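Side-chain contacts in Cif (Cell cycle inhibiting factor) (Escherichia coli, PDB 3EFY), which deamidates a glutamine side chain of host NEDD8, so abolishing cullin-RING ubiquitin ligase activity and inhibiting the host cell cycle: residues T13-M18 with Y29-E34; S47-P50 with S54-L57; V59-L64 with C117-C122; L84-L89 with T135-D140; T128-I133 with K144-E149. One frame throughout, in Å; residues are numbered along the deposited sequence.

In the fold
From the N terminus, contact 1 comes first, folding the loop after helix 10-22 back along that helix. Contact 2 then closes the short turn between the end of helix 39-47 and strand 54-61. That strand runs on into contact 3, whose 59-64 end is joined to helix 113-124 across more than fifty residues. Contact 4 opens inside this span and closes beyond it, so the two cross; it ties the end of strand 81-85 to the end of helix 130-137. Contact 5 opens before contact 4 closes and likewise crosses it, securing a loop against the start of helix 130-137. Helices 113-124 and 130-137 thereby meet the five-stranded antiparallel sheet beside the active-site residues H66 and Q86.

Contact 1 of 5, residues T13-M18 with Y29-E34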
# COMPACT_ATOMS: atom_id res chain seq x y z
N THR A 13 -2.56 -11.04 -2.49
CA THR A 13 -1.20 -10.76 -2.94
C THR A 13 -1.20 -10.02 -4.26
O THR A 13 -0.53 -8.98 -4.39
CB THR A 13 -0.42 -12.06 -3.07
OG1 THR A 13 -0.30 -12.63 -1.74
CG2 THR A 13 0.97 -11.81 -3.64
N ALA A 14 -1.97 -10.52 -5.20
CA ALA A 14 -2.06 -9.86 -6.52
C ALA A 14 -2.51 -8.42 -6.41
O ALA A 14 -1.95 -7.51 -7.05
CB ALA A 14 -2.99 -10.62 -7.44
N ASN A 15 -3.59 -8.18 -5.64
CA ASN A 15 -4.09 -6.82 -5.53
C ASN A 15 -3.08 -5.87 -4.89
O ASN A 15 -2.95 -4.71 -5.29
CB ASN A 15 -5.35 -6.82 -4.67
CG ASN A 15 -6.50 -7.54 -5.29
OD1 ASN A 15 -6.50 -7.89 -6.48
ND2 ASN A 15 -7.58 -7.73 -4.49
N ALA A 16 -2.32 -6.36 -3.90
CA ALA A 16 -1.33 -5.57 -3.23
C ALA A 16 -0.16 -5.21 -4.16
O ALA A 16 0.39 -4.13 -4.07
CB ALA A 16 -0.84 -6.31 -2.00
N ILE A 17 0.22 -6.14 -5.00
CA ILE A 17 1.25 -5.92 -6.00
C ILE A 17 0.81 -4.86 -7.01
O ILE A 17 1.59 -3.94 -7.34
CB ILE A 17 1.67 -7.20 -6.70
CG1 ILE A 17 2.32 -8.18 -5.73
CG2 ILE A 17 2.67 -6.86 -7.84
CD1 ILE A 17 2.43 -9.56 -6.28
N MET A 18 -0.46 -4.90 -7.45
CA MET A 18 -0.97 -3.85 -8.32
C MET A 18 -0.86 -2.47 -7.64
O MET A 18 -0.46 -1.50 -8.29
CB MET A 18 -2.42 -4.13 -8.74
CG MET A 18 -2.57 -5.37 -9.57
SD MET A 18 -1.73 -5.33 -11.17
CE MET A 18 -2.89 -4.32 -12.14
N TYR A 29 -5.37 2.21 -6.73
CA TYR A 29 -5.90 1.01 -7.33
C TYR A 29 -6.93 0.35 -6.39
O TYR A 29 -6.68 0.25 -5.20
CB TYR A 29 -4.75 0.01 -7.58
CG TYR A 29 -5.16 -1.36 -8.05
CD1 TYR A 29 -5.42 -1.60 -9.41
CD2 TYR A 29 -5.36 -2.39 -7.16
CE1 TYR A 29 -5.82 -2.86 -9.84
CE2 TYR A 29 -5.80 -3.62 -7.60
CZ TYR A 29 -6.02 -3.84 -8.92
OH TYR A 29 -6.43 -5.08 -9.37
N CYS A 30 -8.05 -0.08 -6.95
CA CYS A 30 -9.06 -0.78 -6.20
C CYS A 30 -9.63 -1.89 -7.11
O CYS A 30 -10.45 -1.64 -7.98
CB CYS A 30 -10.13 0.20 -5.74
SG CYS A 30 -11.40 -0.58 -4.75
N PHE A 31 -9.19 -3.12 -6.85
CA PHE A 31 -9.53 -4.27 -7.67
C PHE A 31 -10.98 -4.33 -8.12
O PHE A 31 -11.27 -4.52 -9.29
CB PHE A 31 -9.16 -5.56 -6.93
CG PHE A 31 -9.66 -6.79 -7.58
CD1 PHE A 31 -9.13 -7.24 -8.80
CD2 PHE A 31 -10.70 -7.49 -7.02
CE1 PHE A 31 -9.60 -8.35 -9.40
CE2 PHE A 31 -11.17 -8.64 -7.62
CZ PHE A 31 -10.64 -9.07 -8.83
N GLU A 32 -11.91 -4.18 -7.18
CA GLU A 32 -13.31 -4.34 -7.49
C GLU A 32 -13.86 -3.34 -8.47
O GLU A 32 -14.86 -3.64 -9.16
CB GLU A 32 -14.14 -4.33 -6.21
CG GLU A 32 -13.91 -5.55 -5.35
CD GLU A 32 -14.42 -6.87 -5.95
OE1 GLU A 32 -15.22 -6.86 -6.93
OE2 GLU A 32 -14.03 -7.94 -5.40
N ASN A 33 -13.24 -2.17 -8.57
CA ASN A 33 -13.74 -1.10 -9.43
C ASN A 33 -13.02 -0.90 -10.75
O ASN A 33 -13.41 -0.06 -11.57
CB ASN A 33 -13.73 0.19 -8.64
CG ASN A 33 -14.59 0.14 -7.43
OD1 ASN A 33 -15.61 -0.53 -7.40
ND2 ASN A 33 -14.18 0.88 -6.40
N GLU A 34 -11.95 -1.66 -11.01
CA GLU A 34 -11.19 -1.45 -12.22
C GLU A 34 -11.83 -2.08 -13.43
O GLU A 34 -12.63 -3.06 -13.35
CB GLU A 34 -9.73 -1.96 -12.06
CG GLU A 34 -8.99 -1.36 -10.84
CD GLU A 34 -8.81 0.16 -10.83
OE1 GLU A 34 -9.03 0.86 -11.86
OE2 GLU A 34 -8.49 0.72 -9.74
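With CG of Y29 anti to the backbone N (chi1 173°) and CG of M18 anti to the carbonyl carbon (chi1 -64°), the two side chains meet as a CH-pi contact joined to a Met-aromatic one. Helix 10-22, which begins at the active-site C10, here receives the loop that follows it. CB of M18 sits almost straight above the centre of the Y29 ring, 3.5 Å from the centroid. Bends at the second and third torsions hold the thioether above the same face, SD lying obliquely 5.4 Å from the centroid and CE returning to 4.0 Å from Y29 CE1. One turn earlier N15 sends its amide to F31, whose ring plane is 28° from the amide plane; the meeting is one of packing, since OD1 of N15 accepts a hydrogen bond from NE of R58. The Y29 hydroxyl is likewise held elsewhere, by Q162 of strand 159-166, and the backbone O of Y29 is bonded to S28 of the second subunit. Within the loop, E34 uses the anti lone pair of OE2 to accept from C30 N at 2.9 Å. Against the loop, OD1 of N15 makes its closest approach to F31 CG, at 3.5 Å.

Contact 2 of 5, residues S47-P50 with S54-L57; sequences SCMP and SFVL
M49 and F55 approach from opposite directions and form the tight half of this contact, while P50 closes its more accessible half. CG of M49 comes to 3.4 Å from CE2 of F55, and the chain then runs along the ring. A bend at the last torsion (chi3 -85°) lays the methyl group over one face: CE is 3.8 Å from the ring centroid, 20° off the normal and displaced toward the rim. The sulfur is more oblique, with SD 4.2 Å from that centroid, so the pair combines a CH-pi contact with a Met-aromatic one. L163 touches both side chains, and I72 also packs on M49, enclosing this half between neighbouring strands.

The other half is looser. P50 crosses F55 at about a right angle, and its CD stays 3.9 Å from F55 CZ; its carbonyl O lies at the ring edge, near the ring plane, 3.9 Å from CE2. The proline is partly exposed, and its carbonyl accepts a hydrogen bond from R80. Away from the active site, this is a helix-to-strand connection folded onto one face of an antiparallel sheet, with a methionine laid over a strand-borne phenylalanine.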
# COMPACT_ATOMS: atom_id res chain seq x y z
N SER A 47 -1.00 -7.34 -29.16
CA SER A 47 -0.58 -7.24 -30.57
C SER A 47 -0.10 -5.86 -30.94
O SER A 47 0.79 -5.72 -31.83
CB SER A 47 -1.70 -7.68 -31.51
OG SER A 47 -1.96 -9.06 -31.33
N CYS A 48 -0.64 -4.83 -30.27
CA CYS A 48 -0.27 -3.43 -30.50
C CYS A 48 0.37 -2.72 -29.31
O CYS A 48 0.44 -1.48 -29.25
CB CYS A 48 -1.47 -2.66 -31.01
SG CYS A 48 -2.83 -2.52 -29.85
N MET A 49 0.91 -3.50 -28.36
CA MET A 49 1.48 -2.93 -27.15
C MET A 49 2.74 -2.12 -27.40
O MET A 49 3.68 -2.64 -27.99
CB MET A 49 1.80 -4.04 -26.13
CG MET A 49 2.36 -3.52 -24.87
SD MET A 49 2.35 -4.83 -23.57
CE MET A 49 0.68 -4.60 -22.98
N PRO A 50 2.76 -0.87 -26.97
CA PRO A 50 3.98 -0.06 -27.17
C PRO A 50 5.21 -0.69 -26.55
O PRO A 50 5.15 -1.23 -25.42
CB PRO A 50 3.64 1.24 -26.48
CG PRO A 50 2.17 1.34 -26.64
CD PRO A 50 1.66 -0.04 -26.44
N SER A 54 6.05 0.30 -20.13
CA SER A 54 5.96 -0.88 -19.29
C SER A 54 4.53 -1.07 -18.76
O SER A 54 3.82 -0.09 -18.51
CB SER A 54 6.95 -0.79 -18.15
OG SER A 54 6.86 0.42 -17.47
N PHE A 55 4.13 -2.32 -18.58
CA PHE A 55 2.74 -2.63 -18.18
C PHE A 55 2.72 -3.72 -17.15
O PHE A 55 3.61 -4.56 -17.09
CB PHE A 55 1.94 -3.15 -19.38
CG PHE A 55 1.78 -2.14 -20.48
CD1 PHE A 55 0.66 -1.33 -20.52
CD2 PHE A 55 2.76 -2.03 -21.47
CE1 PHE A 55 0.50 -0.37 -21.56
CE2 PHE A 55 2.62 -1.10 -22.50
CZ PHE A 55 1.49 -0.27 -22.54
N VAL A 56 1.70 -3.66 -16.32
CA VAL A 56 1.42 -4.75 -15.38
C VAL A 56 0.04 -5.33 -15.69
O VAL A 56 -0.93 -4.58 -15.93
CB VAL A 56 1.59 -4.24 -13.93
CG1 VAL A 56 0.68 -3.04 -13.54
CG2 VAL A 56 1.45 -5.36 -13.01
N LEU A 57 -0.04 -6.66 -15.69
CA LEU A 57 -1.21 -7.41 -16.01
C LEU A 57 -1.63 -8.25 -14.82
O LEU A 57 -0.85 -9.14 -14.35
CB LEU A 57 -0.93 -8.32 -17.20
CG LEU A 57 -2.00 -9.24 -17.70
CD1 LEU A 57 -3.14 -8.45 -18.41
CD2 LEU A 57 -1.39 -10.25 -18.71

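Contact 3 of 5, residues V59-L64 with C117-C122; sequences VNDGAL and CNYFSC
The edge of the Y119 ring receives D61, whose OD2 lies near the ring plane, whereas the F120 ring meets V59 obliquely. Carboxylate and Y119 ring planes are turned 46° apart. Y119 OH donates to D61 OD2 at 2.7 Å and is received on the syn lone pair of that oxygen, which is also hydrogen-bonded to the hydroxyl of Y68. This shared grip satisfies a buried acid and would be expected to stabilise its negative charge.

The other carboxylate oxygen turns back on its own segment: D61 OD1 accepts from L64 N at 3.0 Å, approached from 53° out of the carboxylate plane. This Asx motif fixes the turn that follows the strand and brings L64 to the tyrosine hydroxyl. CB of L64 stands 3.5 Å from Y119 OH, and CD2 comes to 3.6 Å from that oxygen, the two side chains crossing at about a right angle.

Y119 leaves the helix with CG anti to its N (chi1 160°), which directs the ring toward the strand; F120 has CG anti to the carbonyl carbon instead, and its CZ reaches V59 CG2 at 4.0 Å. F161 and F159 form edge-to-face pairs with F120. F137 does the same for Y119, extending the aromatic packing to helix 130-137. Here helix 113-124 covers strand 54-61 of the antiparallel sheet, and the Asx-held turn leads straight to H66 of the active site.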
# COMPACT_ATOMS: atom_id res chain seq x y z
N VAL A 59 -3.94 -11.18 -13.58
CA VAL A 59 -4.63 -12.31 -14.12
C VAL A 59 -5.50 -13.01 -13.09
O VAL A 59 -5.01 -13.44 -12.05
CB VAL A 59 -3.64 -13.39 -14.64
CG1 VAL A 59 -4.41 -14.50 -15.36
CG2 VAL A 59 -2.57 -12.72 -15.57
N ASN A 60 -6.77 -13.15 -13.41
CA ASN A 60 -7.74 -13.95 -12.61
C ASN A 60 -7.99 -15.18 -13.47
O ASN A 60 -8.68 -15.13 -14.50
CB ASN A 60 -9.00 -13.10 -12.38
CG ASN A 60 -9.59 -13.24 -11.01
OD1 ASN A 60 -10.84 -13.35 -10.93
ND2 ASN A 60 -8.80 -13.16 -9.92
N ASP A 61 -7.31 -16.27 -13.11
CA ASP A 61 -7.31 -17.50 -13.88
C ASP A 61 -8.29 -18.48 -13.25
O ASP A 61 -7.97 -19.18 -12.32
CB ASP A 61 -5.86 -18.02 -13.90
CG ASP A 61 -5.63 -19.23 -14.77
OD1 ASP A 61 -6.56 -19.98 -15.08
OD2 ASP A 61 -4.41 -19.41 -15.13
N GLY A 62 -9.49 -18.53 -13.85
CA GLY A 62 -10.61 -19.30 -13.30
C GLY A 62 -10.34 -20.79 -13.42
O GLY A 62 -10.67 -21.57 -12.50
N ALA A 63 -9.78 -21.21 -14.55
CA ALA A 63 -9.54 -22.65 -14.79
C ALA A 63 -8.46 -23.22 -13.86
O ALA A 63 -8.63 -24.31 -13.24
CB ALA A 63 -9.17 -22.85 -16.25
N LEU A 64 -7.34 -22.50 -13.71
CA LEU A 64 -6.31 -22.89 -12.79
C LEU A 64 -6.73 -22.66 -11.35
O LEU A 64 -6.18 -23.28 -10.44
CB LEU A 64 -5.00 -22.14 -13.09
CG LEU A 64 -3.69 -22.68 -12.50
CD1 LEU A 64 -3.37 -24.06 -13.02
CD2 LEU A 64 -2.52 -21.73 -12.74
N CYS A 117 1.35 -16.29 -22.64
CA CYS A 117 0.25 -16.12 -23.56
C CYS A 117 -0.21 -17.43 -24.24
O CYS A 117 -1.41 -17.69 -24.42
CB CYS A 117 0.57 -15.02 -24.57
SG CYS A 117 0.56 -13.40 -23.74
N ASN A 118 0.74 -18.26 -24.61
CA ASN A 118 0.41 -19.56 -25.15
C ASN A 118 -0.34 -20.37 -24.11
O ASN A 118 -1.34 -21.02 -24.42
CB ASN A 118 1.67 -20.32 -25.55
CG ASN A 118 1.36 -21.74 -26.07
OD1 ASN A 118 1.61 -22.74 -25.39
ND2 ASN A 118 0.77 -21.82 -27.27
N TYR A 119 0.10 -20.28 -22.85
CA TYR A 119 -0.62 -20.94 -21.75
C TYR A 119 -2.09 -20.47 -21.67
O TYR A 119 -3.03 -21.27 -21.58
CB TYR A 119 0.14 -20.79 -20.37
CG TYR A 119 -0.76 -21.02 -19.21
CD1 TYR A 119 -1.16 -22.31 -18.86
CD2 TYR A 119 -1.37 -19.94 -18.55
CE1 TYR A 119 -2.08 -22.52 -17.88
CE2 TYR A 119 -2.27 -20.15 -17.54
CZ TYR A 119 -2.62 -21.44 -17.20
OH TYR A 119 -3.55 -21.68 -16.24
N PHE A 120 -2.33 -19.14 -21.71
CA PHE A 120 -3.69 -18.63 -21.65
C PHE A 120 -4.53 -19.25 -22.77
O PHE A 120 -5.68 -19.68 -22.58
CB PHE A 120 -3.76 -17.10 -21.82
CG PHE A 120 -3.05 -16.29 -20.76
CD1 PHE A 120 -2.92 -16.70 -19.47
CD2 PHE A 120 -2.55 -15.04 -21.10
CE1 PHE A 120 -2.26 -15.94 -18.57
CE2 PHE A 120 -1.93 -14.27 -20.20
CZ PHE A 120 -1.77 -14.69 -18.93
N SER A 121 -3.94 -19.28 -23.96
CA SER A 121 -4.64 -19.79 -25.12
C SER A 121 -4.99 -21.28 -24.96
O SER A 121 -6.13 -21.67 -25.17
CB SER A 121 -3.81 -19.58 -26.39
OG SER A 121 -4.59 -19.99 -27.49
N CYS A 122 -4.03 -22.08 -24.54
CA CYS A 122 -4.28 -23.51 -24.29
C CYS A 122 -5.33 -23.75 -23.21
O CYS A 122 -6.27 -24.50 -23.42
CB CYS A 122 -2.98 -24.21 -23.89
SG CYS A 122 -1.78 -24.32 -25.21

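Contact 4 of 5, residues L84-L89 with T135-D140; sequences LYQSDL and TLFDID
Q86 meets F137 through a single hydrogen bond, NE2 to the backbone O, 2.9 Å long with an N-H...O angle of 153°. The oxygen lies near the plane of the glutamine amide, while the donor is tilted out of the plane of the F137 carbonyl. CG of Q86 lies between its backbone N and carbonyl carbon (chi1 58°), and the chain beyond is extended, which carries the amide to the helix end. Beside the bond, OE1 of Q86 stands at the edge of the F137 ring, 3.8 Å from CD1, the amide and ring planes being 64° apart. L84, on the strand two residues before Q86, crosses the same ring at about a right angle and brings CD1 to 4.0 Å from F137 CE1.

In the next shell, I116 of helix 113-124 touches L84, L136 and F137, and L64 also packs on F137. Past the helix, an Asx turn from D138 OD2 to D140 N shapes the chain, and both aspartates form salt bridges with R95.

Q86 is an active-site residue, and its OE1 is hydrogen-bonded to NE2 of the active-site H66. NE2 of Q86 is committed to the F137 carbonyl, which probably fixes the orientation of the amide and keeps OE1 turned to the histidine.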
# COMPACT_ATOMS: atom_id res chain seq x y z
N LEU A 84 6.80 -13.05 -13.76
CA LEU A 84 5.56 -13.53 -13.11
C LEU A 84 5.73 -13.48 -11.59
O LEU A 84 6.70 -14.00 -11.05
CB LEU A 84 5.29 -14.96 -13.53
CG LEU A 84 3.85 -15.48 -13.26
CD1 LEU A 84 3.39 -16.42 -14.41
CD2 LEU A 84 3.95 -16.11 -11.98
N TYR A 85 4.76 -12.87 -10.90
CA TYR A 85 4.75 -12.73 -9.46
C TYR A 85 3.46 -13.39 -8.92
O TYR A 85 2.38 -13.20 -9.46
CB TYR A 85 4.79 -11.27 -8.96
CG TYR A 85 5.80 -10.39 -9.70
CD1 TYR A 85 7.08 -10.82 -9.92
CD2 TYR A 85 5.41 -9.15 -10.19
CE1 TYR A 85 8.02 -10.00 -10.60
CE2 TYR A 85 6.32 -8.35 -10.86
CZ TYR A 85 7.60 -8.80 -11.08
OH TYR A 85 8.52 -8.01 -11.79
N GLN A 86 3.56 -14.12 -7.82
CA GLN A 86 2.42 -14.87 -7.29
C GLN A 86 2.68 -15.31 -5.86
O GLN A 86 3.84 -15.41 -5.42
CB GLN A 86 2.14 -16.11 -8.15
CG GLN A 86 3.36 -17.08 -8.26
CD GLN A 86 3.05 -18.45 -8.79
OE1 GLN A 86 1.89 -18.90 -8.86
NE2 GLN A 86 4.11 -19.17 -9.15
N SER A 87 1.59 -15.64 -5.17
CA SER A 87 1.61 -16.53 -4.00
C SER A 87 0.50 -17.54 -4.18
O SER A 87 -0.34 -17.36 -5.04
CB SER A 87 1.44 -15.77 -2.67
OG SER A 87 0.11 -15.31 -2.50
N ASP A 88 0.44 -18.59 -3.34
CA ASP A 88 -0.59 -19.60 -3.53
C ASP A 88 -0.81 -20.31 -2.17
O ASP A 88 0.15 -20.65 -1.49
CB ASP A 88 -0.09 -20.58 -4.58
CG ASP A 88 -1.15 -21.41 -5.23
OD1 ASP A 88 -2.12 -21.90 -4.55
OD2 ASP A 88 -0.97 -21.67 -6.42
N LEU A 89 -2.08 -20.46 -1.79
CA LEU A 89 -2.38 -21.20 -0.54
C LEU A 89 -2.40 -22.71 -0.72
O LEU A 89 -2.39 -23.45 0.30
CB LEU A 89 -3.70 -20.74 0.07
CG LEU A 89 -3.70 -19.30 0.61
CD1 LEU A 89 -5.13 -18.94 1.10
CD2 LEU A 89 -2.61 -19.04 1.66
N THR A 135 6.10 -25.60 -15.43
CA THR A 135 7.19 -24.72 -15.87
C THR A 135 6.94 -23.26 -15.52
O THR A 135 7.82 -22.56 -15.08
CB THR A 135 7.46 -24.86 -17.35
OG1 THR A 135 8.00 -26.18 -17.59
CG2 THR A 135 8.49 -23.86 -17.82
N LEU A 136 5.68 -22.86 -15.63
CA LEU A 136 5.30 -21.46 -15.34
C LEU A 136 5.11 -21.18 -13.84
O LEU A 136 5.52 -20.13 -13.35
CB LEU A 136 4.04 -21.09 -16.10
CG LEU A 136 4.24 -20.94 -17.62
CD1 LEU A 136 2.89 -20.91 -18.38
CD2 LEU A 136 5.11 -19.66 -17.89
N PHE A 137 4.45 -22.11 -13.13
CA PHE A 137 3.89 -21.77 -11.82
C PHE A 137 4.52 -22.48 -10.62
O PHE A 137 4.41 -21.99 -9.50
CB PHE A 137 2.38 -22.03 -11.80
CG PHE A 137 1.59 -21.17 -12.76
CD1 PHE A 137 1.32 -19.85 -12.45
CD2 PHE A 137 1.12 -21.69 -13.95
CE1 PHE A 137 0.62 -19.04 -13.37
CE2 PHE A 137 0.42 -20.91 -14.84
CZ PHE A 137 0.19 -19.57 -14.55
N ASP A 138 5.16 -23.64 -10.86
CA ASP A 138 5.77 -24.39 -9.75
C ASP A 138 7.21 -23.94 -9.45
O ASP A 138 8.02 -23.77 -10.35
CB ASP A 138 5.69 -25.90 -10.01
CG ASP A 138 6.05 -26.70 -8.75
OD1 ASP A 138 5.22 -26.77 -7.82
OD2 ASP A 138 7.22 -27.12 -8.65
N ILE A 139 7.54 -23.75 -8.18
CA ILE A 139 8.82 -23.21 -7.78
C ILE A 139 10.01 -24.09 -8.26
O ILE A 139 11.09 -23.58 -8.54
CB ILE A 139 8.89 -22.95 -6.26
CG1 ILE A 139 10.03 -21.98 -5.93
CG2 ILE A 139 8.88 -24.28 -5.48
CD1 ILE A 139 10.10 -21.44 -4.53
N ASP A 140 9.74 -25.38 -8.34
CA ASP A 140 10.72 -26.37 -8.81
C ASP A 140 10.47 -26.87 -10.23
O ASP A 140 11.19 -27.74 -10.74
CB ASP A 140 10.73 -27.59 -7.85
CG ASP A 140 11.17 -27.25 -6.45
OD1 ASP A 140 12.08 -26.40 -6.27
OD2 ASP A 140 10.62 -27.89 -5.50

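Contact 5 of 5, residues T128-I133 with K144-E149; sequences TDLEQI and KMLRKE
L146 reaches L130 and I133 with one methyl group, and its path can be followed outward from the loop. Its CB points at the helix; from there CG stands anti to the carbonyl carbon (chi1 -58°), and the next torsion, near 180°, extends the chain to CD1. This tip does the touching. It lies 3.5 Å from the backbone O of L130, 3.8 Å from L130 CD2 and 3.8 Å from I133 CG2, and so rests between two side chains that leave the helix three residues apart. L130 and L146 run antiparallel, each passing alongside the other, whereas I133 comes at a slant.

L130 also turns its branches to K148. There the contact belongs to the root of the lysine: CB is 3.9 Å from L130 CD2 and 4.1 Å from L130 CD1, while the rest of the chain leads away from the helix, leaving an aliphatic contact made by the base of an exposed lysine.

The helix start that carries these leucine and isoleucine side chains is itself fastened. D129 is the N-cap, its OD1 accepting from Q132 N at 3.1 Å from well above the carboxylate plane. Q132 and I133 touch Y119 of helix 113-124, while V143, just before the loop segment, also packs on L130. Helix 130-137 is therefore held between helix 113-124 and the loop that leads on to strand 159-166.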
# COMPACT_ATOMS: atom_id res chain seq x y z
N THR A 128 -5.19 -28.80 -21.26
CA THR A 128 -4.27 -28.75 -20.13
C THR A 128 -2.95 -29.36 -20.57
O THR A 128 -2.91 -30.34 -21.31
CB THR A 128 -4.80 -29.50 -18.89
OG1 THR A 128 -4.94 -30.88 -19.20
CG2 THR A 128 -6.14 -28.93 -18.43
N ASP A 129 -1.86 -28.72 -20.17
CA ASP A 129 -0.55 -29.24 -20.40
C ASP A 129 0.15 -29.13 -19.04
O ASP A 129 0.56 -28.05 -18.66
CB ASP A 129 0.11 -28.41 -21.49
CG ASP A 129 1.52 -28.82 -21.79
OD1 ASP A 129 2.14 -29.53 -20.98
OD2 ASP A 129 2.03 -28.38 -22.86
N LEU A 130 0.25 -30.23 -18.31
CA LEU A 130 0.80 -30.15 -16.96
C LEU A 130 2.26 -29.72 -16.92
O LEU A 130 2.69 -29.05 -15.97
CB LEU A 130 0.62 -31.46 -16.19
CG LEU A 130 -0.76 -31.82 -15.65
CD1 LEU A 130 -0.67 -33.19 -14.97
CD2 LEU A 130 -1.31 -30.75 -14.66
N GLU A 131 3.05 -30.09 -17.94
CA GLU A 131 4.41 -29.65 -17.98
C GLU A 131 4.45 -28.13 -18.15
O GLU A 131 5.27 -27.49 -17.53
CB GLU A 131 5.22 -30.34 -19.09
CG GLU A 131 5.38 -31.86 -18.89
CD GLU A 131 6.36 -32.28 -17.80
OE1 GLU A 131 6.98 -31.40 -17.13
OE2 GLU A 131 6.52 -33.51 -17.59
N GLN A 132 3.55 -27.63 -18.98
CA GLN A 132 3.43 -26.17 -19.25
C GLN A 132 3.11 -25.43 -17.93
O GLN A 132 3.75 -24.46 -17.57
CB GLN A 132 2.36 -25.96 -20.29
CG GLN A 132 2.06 -24.53 -20.60
CD GLN A 132 1.06 -24.38 -21.73
OE1 GLN A 132 -0.05 -24.95 -21.72
NE2 GLN A 132 1.46 -23.59 -22.72
N ILE A 133 2.15 -25.96 -17.19
CA ILE A 133 1.73 -25.35 -15.90
C ILE A 133 2.84 -25.41 -14.88
O ILE A 133 3.15 -24.43 -14.20
CB ILE A 133 0.43 -26.02 -15.37
CG1 ILE A 133 -0.74 -25.78 -16.29
CG2 ILE A 133 0.09 -25.56 -13.91
CD1 ILE A 133 -1.95 -26.62 -15.94
N LYS A 144 4.90 -33.44 -10.73
CA LYS A 144 4.34 -34.36 -9.72
C LYS A 144 3.69 -33.63 -8.56
O LYS A 144 2.94 -34.26 -7.80
CB LYS A 144 5.39 -35.32 -9.18
CG LYS A 144 5.97 -36.20 -10.27
CD LYS A 144 6.91 -37.21 -9.70
CE LYS A 144 7.47 -38.11 -10.80
NZ LYS A 144 8.66 -38.87 -10.28
N MET A 145 3.98 -32.34 -8.39
CA MET A 145 3.35 -31.58 -7.30
C MET A 145 1.99 -31.01 -7.66
O MET A 145 1.31 -30.46 -6.77
CB MET A 145 4.26 -30.47 -6.80
CG MET A 145 5.58 -30.89 -6.20
SD MET A 145 5.18 -31.76 -4.67
CE MET A 145 5.48 -33.42 -5.22
N LEU A 146 1.59 -31.09 -8.92
CA LEU A 146 0.33 -30.54 -9.36
C LEU A 146 -0.78 -31.52 -9.16
O LEU A 146 -0.55 -32.74 -9.08
CB LEU A 146 0.37 -30.18 -10.83
CG LEU A 146 1.45 -29.17 -11.19
CD1 LEU A 146 1.36 -28.95 -12.71
CD2 LEU A 146 1.35 -27.83 -10.44
N ARG A 147 -1.98 -31.00 -9.09
CA ARG A 147 -3.19 -31.80 -9.00
C ARG A 147 -4.15 -31.44 -10.14
O ARG A 147 -4.98 -30.54 -9.99
CB ARG A 147 -3.84 -31.61 -7.65
CG ARG A 147 -3.02 -32.25 -6.49
CD ARG A 147 -3.78 -32.21 -5.20
NE ARG A 147 -3.04 -32.88 -4.14
CZ ARG A 147 -3.45 -32.92 -2.88
NH1 ARG A 147 -4.59 -32.37 -2.51
NH2 ARG A 147 -2.70 -33.53 -1.98
N LYS A 148 -4.04 -32.16 -11.25
CA LYS A 148 -4.84 -31.86 -12.42
C LYS A 148 -6.34 -31.93 -12.15
O LYS A 148 -7.10 -31.21 -12.78
CB LYS A 148 -4.47 -32.75 -13.59
CG LYS A 148 -5.07 -34.14 -13.56
CD LYS A 148 -4.89 -34.80 -14.95
CE LYS A 148 -5.24 -36.27 -14.90
NZ LYS A 148 -4.27 -36.98 -13.99
N GLU A 149 -6.74 -32.81 -11.21
CA GLU A 149 -8.11 -32.92 -10.72
C GLU A 149 -8.77 -31.61 -10.31
O GLU A 149 -10.00 -31.48 -10.32
CB GLU A 149 -8.19 -33.95 -9.52
CG GLU A 149 -7.35 -33.68 -8.22
CD GLU A 149 -5.95 -34.34 -8.21
OE1 GLU A 149 -5.38 -34.47 -9.32
OE2 GLU A 149 -5.45 -34.77 -7.09